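Local coordinates for cytosine deaminase (Klebsiella pneumoniae, PDB 4R88), which probably catalyses the hydrolytic deamination of cytosine to uracil and ammonia, as an iron-bound member of the amidohydrolase family, at residues R204-H209 and A235-S240; L59-T64 and Q311-P316; P123-L128 and R161-R166. All coordinates share one frame; numbering follows the deposited sequence.

Interaction 1: R204-H209 and A235-S240; sequences RLVDVH and AQVTAS. With FE2 (Fe (II) ion), chain T; 1LD (5-fluorocytosine), chain S.
Ser240 OG donates a short hydrogen bond of 2.6 Å to Asp207 OD2, meeting that oxygen on its syn lone pair. The carboxylate leans along its own strand because CG of Asp207 stands anti to the backbone N (chi1 -173°), which carries OD2 past Thr238, its partner in register, to the serine two residues on. Thr238 turns its methyl to the acid, with CG2 3.6 Å from OD1 of Asp207, while its OG1 meets a water that also donates to Val206 O.

Beneath these side chains run two parallel strands, 205-209 and 237-240, only 14° apart in direction. The backbone ladder alternates between them: Val206 N gives to Gln236 O at 3.0 Å and Thr238 N to Val206 O at 2.8 Å, and Val208 repeats the pattern with Thr238 O and Ser240 N. On the face away from the polar groups Val206 and Val237 lie side by side, CB of the first 3.9 Å from CG2 of the second; these branched residues suit extended strands and pack with Val208 and Ala239 against helices 185-202 and 220-231. With helix 220-231 between them in sequence, the two strands form a beta-alpha-beta unit of the amidohydrolase TIM barrel.

On the polar face His209 binds the iron(II) ion through NE2 at 2.5 Å, together with His56, His58 and Asp308. OD1 of Asp207 forms a salt bridge with Arg115 while OD2 accepts the serine hydroxyl's hydrogen bond, so both buried oxygens are engaged. The acid's charge is thus probably spread between a cation and a hydroxyl, and its carboxylate held against rotation.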
# COMPACT_ATOMS: atom_id res chain seq x y z
N ARG B 204 15.14 -30.04 -12.32
CA ARG B 204 14.84 -28.61 -12.23
C ARG B 204 14.00 -28.28 -11.01
O ARG B 204 13.42 -29.18 -10.40
CB ARG B 204 14.11 -28.14 -13.49
CG ARG B 204 14.88 -28.40 -14.82
CD ARG B 204 16.23 -27.71 -14.79
NE ARG B 204 17.11 -28.24 -15.84
CZ ARG B 204 17.05 -27.83 -17.10
NH1 ARG B 204 17.85 -28.36 -18.01
NH2 ARG B 204 16.19 -26.90 -17.46
N LEU B 205 13.94 -26.99 -10.68
CA LEU B 205 13.03 -26.52 -9.64
C LEU B 205 11.60 -26.45 -10.21
O LEU B 205 11.40 -26.62 -11.41
CB LEU B 205 13.46 -25.16 -9.09
CG LEU B 205 14.92 -25.03 -8.61
CD1 LEU B 205 15.22 -23.63 -8.08
CD2 LEU B 205 15.22 -26.07 -7.56
N VAL B 206 10.63 -26.22 -9.34
CA VAL B 206 9.22 -26.15 -9.73
C VAL B 206 8.61 -24.92 -9.09
O VAL B 206 8.86 -24.62 -7.92
CB VAL B 206 8.45 -27.39 -9.23
CG1 VAL B 206 6.95 -27.22 -9.43
CG2 VAL B 206 8.94 -28.64 -9.93
N ASP B 207 7.81 -24.19 -9.86
CA ASP B 207 7.08 -23.05 -9.33
C ASP B 207 5.81 -22.87 -10.17
O ASP B 207 5.85 -22.36 -11.29
CB ASP B 207 7.92 -21.78 -9.35
CG ASP B 207 7.23 -20.61 -8.64
OD1 ASP B 207 7.93 -19.74 -8.08
OD2 ASP B 207 5.97 -20.56 -8.64
N VAL B 208 4.69 -23.27 -9.58
CA VAL B 208 3.44 -23.41 -10.31
C VAL B 208 2.46 -22.30 -9.91
O VAL B 208 2.29 -22.04 -8.72
CB VAL B 208 2.82 -24.81 -10.03
CG1 VAL B 208 1.42 -24.93 -10.62
CG2 VAL B 208 3.71 -25.92 -10.56
N HIS B 209 1.85 -21.64 -10.89
CA HIS B 209 0.70 -20.76 -10.61
C HIS B 209 -0.43 -21.66 -10.22
O HIS B 209 -1.03 -22.31 -11.07
CB HIS B 209 0.25 -20.00 -11.85
CG HIS B 209 1.13 -18.85 -12.21
ND1 HIS B 209 2.47 -19.02 -12.53
CD2 HIS B 209 0.88 -17.53 -12.31
CE1 HIS B 209 2.99 -17.84 -12.81
NE2 HIS B 209 2.05 -16.92 -12.69
N ALA B 235 11.54 -29.11 -0.89
CA ALA B 235 12.33 -27.87 -0.89
C ALA B 235 12.50 -27.23 -2.28
O ALA B 235 12.68 -26.01 -2.39
CB ALA B 235 13.70 -28.13 -0.25
N GLN B 236 12.44 -28.05 -3.32
CA GLN B 236 12.60 -27.59 -4.71
C GLN B 236 11.33 -27.01 -5.33
O GLN B 236 11.36 -26.50 -6.46
CB GLN B 236 13.11 -28.76 -5.57
CG GLN B 236 14.46 -29.30 -5.10
CD GLN B 236 14.72 -30.72 -5.56
OE1 GLN B 236 13.99 -31.26 -6.39
NE2 GLN B 236 15.77 -31.32 -5.01
N VAL B 237 10.22 -27.08 -4.61
CA VAL B 237 8.90 -26.79 -5.17
C VAL B 237 8.24 -25.58 -4.53
O VAL B 237 8.25 -25.43 -3.31
CB VAL B 237 7.93 -28.00 -5.03
CG1 VAL B 237 6.52 -27.63 -5.48
CG2 VAL B 237 8.45 -29.23 -5.80
N THR B 238 7.68 -24.71 -5.35
CA THR B 238 6.98 -23.53 -4.86
C THR B 238 5.59 -23.49 -5.46
O THR B 238 5.41 -23.84 -6.63
CB THR B 238 7.77 -22.26 -5.21
OG1 THR B 238 9.03 -22.29 -4.52
CG2 THR B 238 6.99 -21.00 -4.82
N ALA B 239 4.59 -23.12 -4.66
CA ALA B 239 3.26 -22.87 -5.17
C ALA B 239 3.01 -21.36 -5.12
O ALA B 239 2.97 -20.77 -4.05
CB ALA B 239 2.20 -23.61 -4.33
N SER B 240 2.88 -20.74 -6.28
CA SER B 240 2.57 -19.32 -6.34
C SER B 240 1.07 -19.06 -6.35
O SER B 240 0.28 -19.83 -6.94
CB SER B 240 3.25 -18.66 -7.54
OG SER B 240 4.68 -18.66 -7.40
FE FE2 T . 2.15 -14.60 -11.82
N1 1LD S . -0.38 -14.61 -15.66
C6 1LD S . 0.13 -13.38 -15.43
C2 1LD S . -1.15 -15.20 -14.74
O2 1LD S . -1.66 -16.46 -14.99
N3 1LD S . -1.45 -14.61 -13.57
C4 1LD S . -0.97 -13.39 -13.29
N4 1LD S . -1.31 -12.77 -12.04
C5 1LD S . -0.16 -12.73 -14.23
F 1LD S . 0.34 -11.52 -13.98
O HOH W 1 14.55 -31.94 -9.25
O HOH W 2 10.93 -23.33 -6.46

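Interaction 2: L59-T64 and Q311-P316; sequences LDATLT and QDPWYP. With 1LD (5-fluorocytosine), chain S.
Leu63 and Gln311 meet where two loops of the TIM barrel converge, a type II beta turn from Ala61 to Thr64 lying against the segment 311-316. The turn places the amide nitrogens Leu63 N and Thr64 N each 3.0 Å from Gln311 O. Farther out, methyl CD2 of Leu63 lies 3.4 Å from OE1 of Gln311, the two side chains crossing at a slant. The long glutamine suits this border: its aliphatic stem packs on leucine, while NE2 makes a weak hydrogen bond to Tyr381 of the second subunit.

Ala61 meets the residues that follow, Pro313 and Trp314. Its small CB reaches both CD of Pro313, at 4.1 Å, and the edge of the Trp314 ring, and its carbonyl accepts a 2.8 Å bond from Thr64 OG1. That hydroxyl sits between backbone N and carbonyl carbon (chi1 67°), which turns it back over the turn. Asp312 OD2 accepts from Trp314 N in an Asx turn, and OD1 is hydrogen-bonded to Ser309, bracing the loop that carries the tryptophan. With its edge against Ala61, Trp314 lays one face against the bound 5-fluorocytosine, whose C6 sits over the ring centre, 3.4 Å from CE2 of Trp314.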
# COMPACT_ATOMS: atom_id res chain seq x y z
N LEU B 59 8.68 -10.79 -16.42
CA LEU B 59 9.49 -9.85 -17.20
C LEU B 59 9.20 -9.85 -18.71
O LEU B 59 9.46 -8.85 -19.38
CB LEU B 59 10.99 -10.11 -17.01
CG LEU B 59 11.60 -9.78 -15.65
CD1 LEU B 59 13.12 -10.01 -15.71
CD2 LEU B 59 11.26 -8.35 -15.25
N ASP B 60 8.69 -10.95 -19.25
CA ASP B 60 8.35 -10.97 -20.67
C ASP B 60 7.18 -10.04 -20.97
O ASP B 60 7.12 -9.45 -22.06
CB ASP B 60 8.13 -12.39 -21.21
CG ASP B 60 6.95 -13.10 -20.57
OD1 ASP B 60 6.44 -14.05 -21.18
OD2 ASP B 60 6.56 -12.71 -19.45
N ALA B 61 6.31 -9.86 -19.98
CA ALA B 61 5.12 -9.03 -20.13
C ALA B 61 5.27 -7.61 -19.56
O ALA B 61 4.38 -6.79 -19.72
CB ALA B 61 3.92 -9.71 -19.47
N THR B 62 6.39 -7.32 -18.90
CA THR B 62 6.53 -6.03 -18.22
C THR B 62 6.48 -4.85 -19.20
O THR B 62 6.96 -4.95 -20.32
CB THR B 62 7.82 -5.96 -17.34
OG1 THR B 62 7.76 -4.81 -16.49
CG2 THR B 62 9.06 -5.88 -18.21
N LEU B 63 5.86 -3.76 -18.76
CA LEU B 63 5.81 -2.51 -19.53
C LEU B 63 5.00 -2.61 -20.83
O LEU B 63 5.26 -1.87 -21.77
CB LEU B 63 7.24 -2.00 -19.82
CG LEU B 63 8.17 -1.84 -18.62
CD1 LEU B 63 9.55 -1.35 -19.05
CD2 LEU B 63 7.55 -0.89 -17.56
N THR B 64 4.01 -3.51 -20.87
CA THR B 64 3.13 -3.62 -22.04
C THR B 64 1.65 -3.34 -21.71
O THR B 64 0.78 -3.67 -22.50
CB THR B 64 3.16 -5.03 -22.68
OG1 THR B 64 2.59 -5.99 -21.77
CG2 THR B 64 4.58 -5.46 -23.04
N GLN B 311 3.34 -2.85 -14.73
CA GLN B 311 2.75 -2.18 -15.89
C GLN B 311 2.49 -3.14 -17.05
O GLN B 311 2.99 -2.94 -18.16
CB GLN B 311 3.61 -0.99 -16.33
CG GLN B 311 3.80 0.05 -15.21
CD GLN B 311 4.83 1.11 -15.57
OE1 GLN B 311 6.00 0.99 -15.22
NE2 GLN B 311 4.39 2.15 -16.25
N ASP B 312 1.72 -4.19 -16.77
CA ASP B 312 1.54 -5.27 -17.73
C ASP B 312 0.03 -5.54 -17.96
O ASP B 312 -0.78 -4.78 -17.43
CB ASP B 312 2.41 -6.49 -17.30
CG ASP B 312 1.80 -7.31 -16.19
OD1 ASP B 312 2.50 -8.28 -15.75
OD2 ASP B 312 0.65 -7.03 -15.76
N PRO B 313 -0.35 -6.56 -18.76
CA PRO B 313 -1.80 -6.70 -19.01
C PRO B 313 -2.67 -6.94 -17.76
O PRO B 313 -3.88 -6.75 -17.82
CB PRO B 313 -1.89 -7.94 -19.91
CG PRO B 313 -0.57 -8.01 -20.58
CD PRO B 313 0.43 -7.51 -19.57
N TRP B 314 -2.07 -7.36 -16.66
CA TRP B 314 -2.83 -7.71 -15.47
C TRP B 314 -2.84 -6.59 -14.44
O TRP B 314 -3.74 -6.51 -13.62
CB TRP B 314 -2.24 -8.97 -14.85
CG TRP B 314 -2.44 -10.13 -15.74
CD1 TRP B 314 -3.57 -10.92 -15.83
CD2 TRP B 314 -1.53 -10.63 -16.72
NE1 TRP B 314 -3.39 -11.89 -16.80
CE2 TRP B 314 -2.15 -11.73 -17.36
CE3 TRP B 314 -0.23 -10.27 -17.11
CZ2 TRP B 314 -1.52 -12.46 -18.36
CZ3 TRP B 314 0.39 -11.00 -18.11
CH2 TRP B 314 -0.26 -12.08 -18.72
N TYR B 315 -1.83 -5.73 -14.48
CA TYR B 315 -1.60 -4.80 -13.37
C TYR B 315 -0.98 -3.50 -13.89
O TYR B 315 0.10 -3.52 -14.45
CB TYR B 315 -0.70 -5.48 -12.34
CG TYR B 315 -0.45 -4.67 -11.09
CD1 TYR B 315 0.72 -3.92 -10.94
CD2 TYR B 315 -1.38 -4.65 -10.06
CE1 TYR B 315 0.95 -3.18 -9.80
CE2 TYR B 315 -1.15 -3.90 -8.91
CZ TYR B 315 0.02 -3.17 -8.79
OH TYR B 315 0.26 -2.43 -7.67
N PRO B 316 -1.68 -2.37 -13.71
CA PRO B 316 -1.23 -1.15 -14.38
C PRO B 316 -0.20 -0.33 -13.61
O PRO B 316 0.33 0.62 -14.17
CB PRO B 316 -2.52 -0.34 -14.50
CG PRO B 316 -3.28 -0.70 -13.27
CD PRO B 316 -2.97 -2.18 -13.02
N1 1LD S . -0.38 -14.61 -15.66
C6 1LD S . 0.13 -13.38 -15.43
C2 1LD S . -1.15 -15.20 -14.74
O2 1LD S . -1.66 -16.46 -14.99
N3 1LD S . -1.45 -14.61 -13.57
C4 1LD S . -0.97 -13.39 -13.29
N4 1LD S . -1.31 -12.77 -12.04
C5 1LD S . -0.16 -12.73 -14.23
F 1LD S . 0.34 -11.52 -13.98

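Interaction 3: P123-L128 and R161-R166; sequences PSLAAL and RELMTR
Arg166, whose chain is bent at both chi2 (-148°) and chi3 (-92°), passes its guanidinium group over CD1 of Leu125 and reaches the backbone of Pro123. Leu125 and Leu163 each hold CG anti to their carbonyl carbon, and their CD2 methyls meet between the two segments. NH2 of Arg166 donates to Pro123 O at 2.7 Å with an N-H...O angle of 155°; the oxygen lies in the guanidinium plane, at its edge. Over one face of the same group sits CD1 of Leu125, 3.7 Å from NH1 of Arg166. Arginine suits this partly exposed edge of the contact because its flat head can satisfy a carbonyl at the edge while covering a leucine with a face.

Deeper in, CD2 of Leu163 bridges two neighbours: CA of Pro123 at 3.9 Å and CD2 of Leu125 at 4.1 Å. The two leucines meet at a slant and close the inner part of the interface, and Met170 also touches Leu125.

Leu125 holds the N-cap position of helix 126-137 but carries no polar side-chain atom for it. Just before it, Ser124 OG accepts from Ala126 N at 3.2 Å in an ST turn and also bonds to Asp122. Pro123 suits the preceding bend, since its ring restricts phi. The contact joins the start of helix 126-137 to the flank of helix 160-169, packing of the kind found between adjacent outer helices of a TIM barrel.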
# COMPACT_ATOMS: atom_id res chain seq x y z
N PRO B 123 4.87 -20.65 -30.06
CA PRO B 123 5.73 -21.58 -30.79
C PRO B 123 7.11 -21.02 -31.13
O PRO B 123 8.03 -21.81 -31.35
CB PRO B 123 4.93 -21.91 -32.07
CG PRO B 123 3.77 -20.98 -32.08
CD PRO B 123 3.53 -20.53 -30.67
N SER B 124 7.28 -19.70 -31.15
CA SER B 124 8.58 -19.11 -31.48
C SER B 124 9.51 -19.09 -30.27
O SER B 124 10.72 -18.91 -30.42
CB SER B 124 8.42 -17.69 -32.00
OG SER B 124 8.08 -16.80 -30.94
N LEU B 125 8.94 -19.24 -29.08
CA LEU B 125 9.67 -19.07 -27.82
C LEU B 125 10.56 -17.82 -27.83
O LEU B 125 11.68 -17.83 -27.30
CB LEU B 125 10.51 -20.31 -27.52
CG LEU B 125 9.71 -21.60 -27.30
CD1 LEU B 125 10.63 -22.81 -27.14
CD2 LEU B 125 8.80 -21.44 -26.09
N ALA B 126 10.07 -16.76 -28.46
CA ALA B 126 10.84 -15.54 -28.64
C ALA B 126 11.24 -14.90 -27.30
O ALA B 126 12.40 -14.50 -27.12
CB ALA B 126 10.06 -14.53 -29.49
N ALA B 127 10.29 -14.79 -26.38
CA ALA B 127 10.56 -14.15 -25.09
C ALA B 127 11.54 -14.98 -24.28
O ALA B 127 12.42 -14.44 -23.59
CB ALA B 127 9.27 -13.94 -24.31
N LEU B 128 11.39 -16.30 -24.36
CA LEU B 128 12.32 -17.17 -23.65
C LEU B 128 13.75 -16.96 -24.14
O LEU B 128 14.66 -16.80 -23.32
CB LEU B 128 11.92 -18.64 -23.78
CG LEU B 128 12.86 -19.61 -23.08
CD1 LEU B 128 12.92 -19.36 -21.58
CD2 LEU B 128 12.44 -21.04 -23.36
N ARG B 161 2.87 -29.75 -24.19
CA ARG B 161 3.88 -30.58 -23.53
C ARG B 161 5.22 -30.44 -24.25
O ARG B 161 6.28 -30.40 -23.63
CB ARG B 161 3.45 -32.05 -23.46
CG ARG B 161 2.36 -32.34 -22.43
CD ARG B 161 2.12 -33.85 -22.24
NE ARG B 161 1.05 -34.10 -21.27
CZ ARG B 161 0.97 -35.20 -20.52
NH1 ARG B 161 1.89 -36.14 -20.63
NH2 ARG B 161 -0.03 -35.36 -19.66
N GLU B 162 5.17 -30.34 -25.58
CA GLU B 162 6.40 -30.17 -26.34
C GLU B 162 7.06 -28.80 -26.08
O GLU B 162 8.28 -28.72 -25.97
CB GLU B 162 6.15 -30.40 -27.84
CG GLU B 162 7.33 -30.09 -28.72
CD GLU B 162 7.00 -30.21 -30.22
OE1 GLU B 162 6.58 -31.31 -30.65
OE2 GLU B 162 7.16 -29.21 -30.95
N LEU B 163 6.25 -27.74 -25.97
CA LEU B 163 6.81 -26.41 -25.71
C LEU B 163 7.47 -26.33 -24.35
O LEU B 163 8.55 -25.75 -24.20
CB LEU B 163 5.73 -25.33 -25.83
CG LEU B 163 5.30 -25.06 -27.28
CD1 LEU B 163 3.91 -24.40 -27.34
CD2 LEU B 163 6.33 -24.17 -27.92
N MET B 164 6.83 -26.92 -23.34
CA MET B 164 7.42 -26.98 -22.01
C MET B 164 8.76 -27.72 -22.05
O MET B 164 9.72 -27.32 -21.40
CB MET B 164 6.48 -27.69 -21.04
CG MET B 164 5.29 -26.85 -20.61
SD MET B 164 5.81 -25.47 -19.56
CE MET B 164 6.42 -26.35 -18.13
N THR B 165 8.81 -28.78 -22.84
CA THR B 165 10.01 -29.60 -22.96
C THR B 165 11.15 -28.83 -23.64
O THR B 165 12.28 -28.83 -23.14
CB THR B 165 9.73 -30.91 -23.70
OG1 THR B 165 8.70 -31.62 -23.00
CG2 THR B 165 10.98 -31.78 -23.76
N ARG B 166 10.86 -28.20 -24.77
CA ARG B 166 11.82 -27.32 -25.44
C ARG B 166 12.38 -26.28 -24.48
O ARG B 166 13.59 -26.06 -24.43
CB ARG B 166 11.17 -26.60 -26.63
CG ARG B 166 10.59 -27.50 -27.72
CD ARG B 166 10.70 -26.85 -29.07
NE ARG B 166 9.54 -26.07 -29.44
CZ ARG B 166 9.60 -24.93 -30.12
NH1 ARG B 166 10.77 -24.42 -30.48
NH2 ARG B 166 8.48 -24.28 -30.42

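All three contacts belong to the amidohydrolase TIM barrel, with centres about 19 to 22 Å apart. Along the chain, segment 59-64 comes first, interactions 3 and 1 follow in turn, and segment 311-316 ends the series, so interaction 2 joins the early and late parts of the barrel. Interaction 1 lies in the strand wall, interaction 3 among the outer helices, and interaction 2 in loops following strands 46-57 and 303-305. Interactions 2 and 3 touch directly, CB of Asp60 packing on CB of Ala127 at 3.6 Å. Interactions 1 and 2 do not touch, yet both reach the 5-fluorocytosine, so strand end and loop both contribute to one active site.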